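Local coordinates for protein SusD homolog (Bacteroides thetaiotaomicron VPI-5482, PDB 3IV0) that probably binds glycans at the outer membrane as a member of the SusD family, its own ligand not being established, at residues F278-K283 and N352-S357. Numbering follows the deposited sequence. Where two conformers were deposited one is given.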
ATOM      1  N   PHE A 278     -13.162  -8.724  -2.476  1.00 12.72           N
ATOM      2  CA  PHE A 278     -12.559  -7.696  -3.294  1.00 10.89           C
ATOM      3  C   PHE A 278     -12.990  -7.888  -4.733  1.00 12.78           C
ATOM      4  O   PHE A 278     -13.243  -8.993  -5.138  1.00 12.86           O
ATOM      5  CB  PHE A 278     -11.043  -7.796  -3.227  1.00 11.05           C
ATOM      6  CG  PHE A 278     -10.441  -7.663  -1.805  1.00 11.00           C
ATOM      7  CD1 PHE A 278     -11.038  -6.893  -0.793  1.00 12.16           C
ATOM      8  CD2 PHE A 278      -9.210  -8.265  -1.531  1.00 10.55           C
ATOM      9  CE1 PHE A 278     -10.432  -6.778   0.431  1.00 11.49           C
ATOM     10  CE2 PHE A 278      -8.601  -8.145  -0.307  1.00 11.00           C
ATOM     11  CZ  PHE A 278      -9.207  -7.407   0.686  1.00 11.96           C
HETATM   12  N   MSE A 279     -12.975  -6.830  -5.521  1.00 11.93           N
HETATM   13  CA  MSE A 279     -13.129  -7.001  -6.949  1.00 14.41           C
HETATM   14  C   MSE A 279     -12.014  -7.877  -7.480  1.00 15.09           C
HETATM   15  O   MSE A 279     -10.857  -7.725  -7.079  1.00 13.34           O
HETATM   16  CB  MSE A 279     -13.033  -5.665  -7.638  1.00 15.45           C
HETATM   17  CG  MSE A 279     -14.200  -4.823  -7.456  1.00 16.46           C
HETATM   18 SE   MSE A 279     -14.019  -3.057  -8.258  0.75 15.96          SE
HETATM   19  CE  MSE A 279     -13.770  -3.595  -9.979  1.00 16.38           C
HETATM   20  N   MSE A 280     -12.343  -8.784  -8.382  0.66 15.91           N
HETATM   21  CA  MSE A 280     -11.354  -9.599  -9.007  0.66 18.31           C
HETATM   22  C   MSE A 280     -10.218  -8.739  -9.596  0.66 14.02           C
HETATM   23  O   MSE A 280      -9.034  -9.031  -9.393  0.66 14.74           O
HETATM   24  CB  MSE A 280     -12.030 -10.416 -10.093  0.66 20.87           C
HETATM   25  CG  MSE A 280     -11.118 -11.343 -10.736  0.66 18.50           C
HETATM   26 SE   MSE A 280     -12.011 -12.702 -11.776  0.50 36.71          SE
HETATM   27  CE  MSE A 280     -12.803 -13.232 -10.729  0.66  3.33           C
ATOM     28  N   ASN A 281     -10.585  -7.681 -10.302  1.00 12.95           N
ATOM     29  CA  ASN A 281      -9.623  -6.826 -10.996  1.00 12.28           C
ATOM     30  C   ASN A 281      -8.788  -5.975 -10.023  1.00 11.75           C
ATOM     31  O   ASN A 281      -7.783  -5.396 -10.388  1.00 11.44           O
ATOM     32  CB  ASN A 281     -10.363  -5.952 -12.022  1.00 12.73           C
ATOM     33  CG  ASN A 281      -9.472  -5.294 -13.044  1.00 11.95           C
ATOM     34  OD1 ASN A 281      -8.453  -5.855 -13.544  1.00 16.72           O
ATOM     35  ND2 ASN A 281      -9.863  -4.116 -13.409  1.00 10.59           N
ATOM     36  N   ALA A 282      -9.246  -5.879  -8.784  1.00 12.18           N
ATOM     37  CA  ALA A 282      -8.515  -5.193  -7.718  1.00 11.05           C
ATOM     38  C   ALA A 282      -7.398  -6.015  -7.091  1.00 11.34           C
ATOM     39  O   ALA A 282      -6.509  -5.478  -6.409  1.00 10.62           O
ATOM     40  CB  ALA A 282      -9.466  -4.759  -6.593  1.00 10.36           C
ATOM     41  N   LYS A 283      -7.457  -7.333  -7.284  1.00 10.30           N
ATOM     42  CA  LYS A 283      -6.492  -8.256  -6.699  1.00 11.56           C
ATOM     43  C   LYS A 283      -5.395  -8.520  -7.716  1.00 10.97           C
ATOM     44  O   LYS A 283      -5.625  -9.177  -8.745  1.00 12.04           O
ATOM     45  CB  LYS A 283      -7.177  -9.553  -6.288  1.00 11.99           C
ATOM     46  CG  LYS A 283      -8.158  -9.319  -5.140  1.00 13.37           C
ATOM     47  CD  LYS A 283      -8.805 -10.597  -4.646  1.00 13.32           C
ATOM     48  CE  LYS A 283     -10.023 -10.942  -5.455  1.00 12.97           C
ATOM     49  NZ  LYS A 283     -10.846 -12.022  -4.783  1.00 13.94           N
ATOM     50  N   ASN A 352     -21.571 -18.467  -7.423  1.00 39.57           N
ATOM     51  CA  ASN A 352     -21.798 -19.615  -8.290  1.00 41.55           C
ATOM     52  C   ASN A 352     -20.538 -19.988  -9.039  1.00 39.84           C
ATOM     53  O   ASN A 352     -20.383 -19.680 -10.223  1.00 41.94           O
ATOM     54  CB  ASN A 352     -22.950 -19.380  -9.274  1.00 42.62           C
ATOM     55  CG  ASN A 352     -23.515 -20.688  -9.826  1.00 48.81           C
ATOM     56  OD1 ASN A 352     -22.787 -21.508 -10.397  1.00 52.71           O
ATOM     57  ND2 ASN A 352     -24.818 -20.892  -9.645  1.00 54.49           N
ATOM     58  N   GLY A 353     -19.623 -20.633  -8.330  1.00 36.50           N
ATOM     59  CA  GLY A 353     -18.483 -21.262  -8.966  1.00 33.50           C
ATOM     60  C   GLY A 353     -17.354 -20.314  -9.316  1.00 28.71           C
ATOM     61  O   GLY A 353     -16.386 -20.739  -9.918  1.00 29.95           O
ATOM     62  N   THR A 354     -17.463 -19.044  -8.938  1.00 28.14           N
ATOM     63  CA  THR A 354     -16.418 -18.080  -9.279  1.00 26.10           C
ATOM     64  C   THR A 354     -15.147 -18.366  -8.500  1.00 23.18           C
ATOM     65  O   THR A 354     -15.154 -18.470  -7.271  1.00 23.54           O
ATOM     66  CB  THR A 354     -16.838 -16.656  -8.955  1.00 24.66           C
ATOM     67  OG1 THR A 354     -18.107 -16.377  -9.558  1.00 32.27           O
ATOM     68  CG2 THR A 354     -15.799 -15.666  -9.455  1.00 26.98           C
ATOM     69  N   ILE A 355     -14.048 -18.453  -9.225  1.00 21.58           N
ATOM     70  CA  ILE A 355     -12.765 -18.757  -8.624  1.00 18.69           C
ATOM     71  C   ILE A 355     -11.943 -17.480  -8.425  1.00 17.90           C
ATOM     72  O   ILE A 355     -11.876 -16.650  -9.313  1.00 19.23           O
ATOM     73  CB  ILE A 355     -11.948 -19.730  -9.508  1.00 18.92           C
ATOM     74  CG1 ILE A 355     -12.753 -20.995  -9.827  1.00 23.99           C
ATOM     75  CG2 ILE A 355     -10.649 -20.117  -8.825  1.00 21.55           C
ATOM     76  CD1 ILE A 355     -12.046 -21.867 -10.840  1.00 26.56           C
ATOM     77  N   THR A 356     -11.319 -17.362  -7.251  1.00 14.05           N
ATOM     78  CA  THR A 356     -10.255 -16.372  -7.086  1.00 13.54           C
ATOM     79  C   THR A 356      -8.967 -17.085  -6.752  1.00 14.70           C
ATOM     80  O   THR A 356      -8.939 -18.090  -6.036  1.00 14.27           O
ATOM     81  CB  THR A 356     -10.578 -15.329  -5.981  1.00 14.87           C
ATOM     82  OG1 THR A 356      -9.495 -14.392  -5.848  1.00 13.61           O
ATOM     83  CG2 THR A 356     -10.801 -15.974  -4.657  1.00 16.84           C
ATOM     84  N   SER A 357      -7.882 -16.508  -7.232  1.00 12.86           N
ATOM     85  CA  SER A 357      -6.570 -17.026  -6.892  1.00 12.75           C
ATOM     86  C   SER A 357      -6.051 -16.529  -5.563  1.00 12.53           C
ATOM     87  O   SER A 357      -5.022 -17.005  -5.094  1.00 13.68           O
ATOM     88  CB  SER A 357      -5.546 -16.709  -7.987  1.00 13.39           C
ATOM     89  OG  SER A 357      -5.235 -15.307  -8.008  1.00 14.12           O
TER
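Lys283 lays the end of its side chain across that of Thr356 at about a right angle, and its NZ donates a hydrogen bond of 2.9 Å to Thr356 OG1. The lysine chain runs extended through chi2 and then bends at chi3 (-86°), which swings the ammonium group over to the hydroxyl, with CE following at 3.5 Å from OG1. In Thr356, the rotation that sets OG1 anti to the backbone N (chi1 179°) turns this oxygen to Lys283 NZ. The same oxygen is hydrogen-bonded to Asp286 OD2 and to the backbone N of Asn358; Asp286 OD2 also forms a long, weak ion pair with Lys283 NZ. With an alanine at Lys283, Thr356 OG1 would probably keep Asp286 and Asn358 but lose the one bond that ties it to the 278-283 loop, and Asp286 its weak ion pair. Toward the start of the strand the touch is lighter and tentative: in one of two conformers of the selenomethionine Met280, the methyl CE, itself doubtfully placed, lies near the backbone O of Ile355 and Thr354 CG2. The contact thus joins the loop and 3-10 turn leading into helix 284-287 to strand 354-356 of a two-stranded antiparallel hairpin with 348-350, entered through a G1 beta bulge at Gly353 and Thr354 opposite Tyr350, while helix 19-39 packs against Lys283 through Met38.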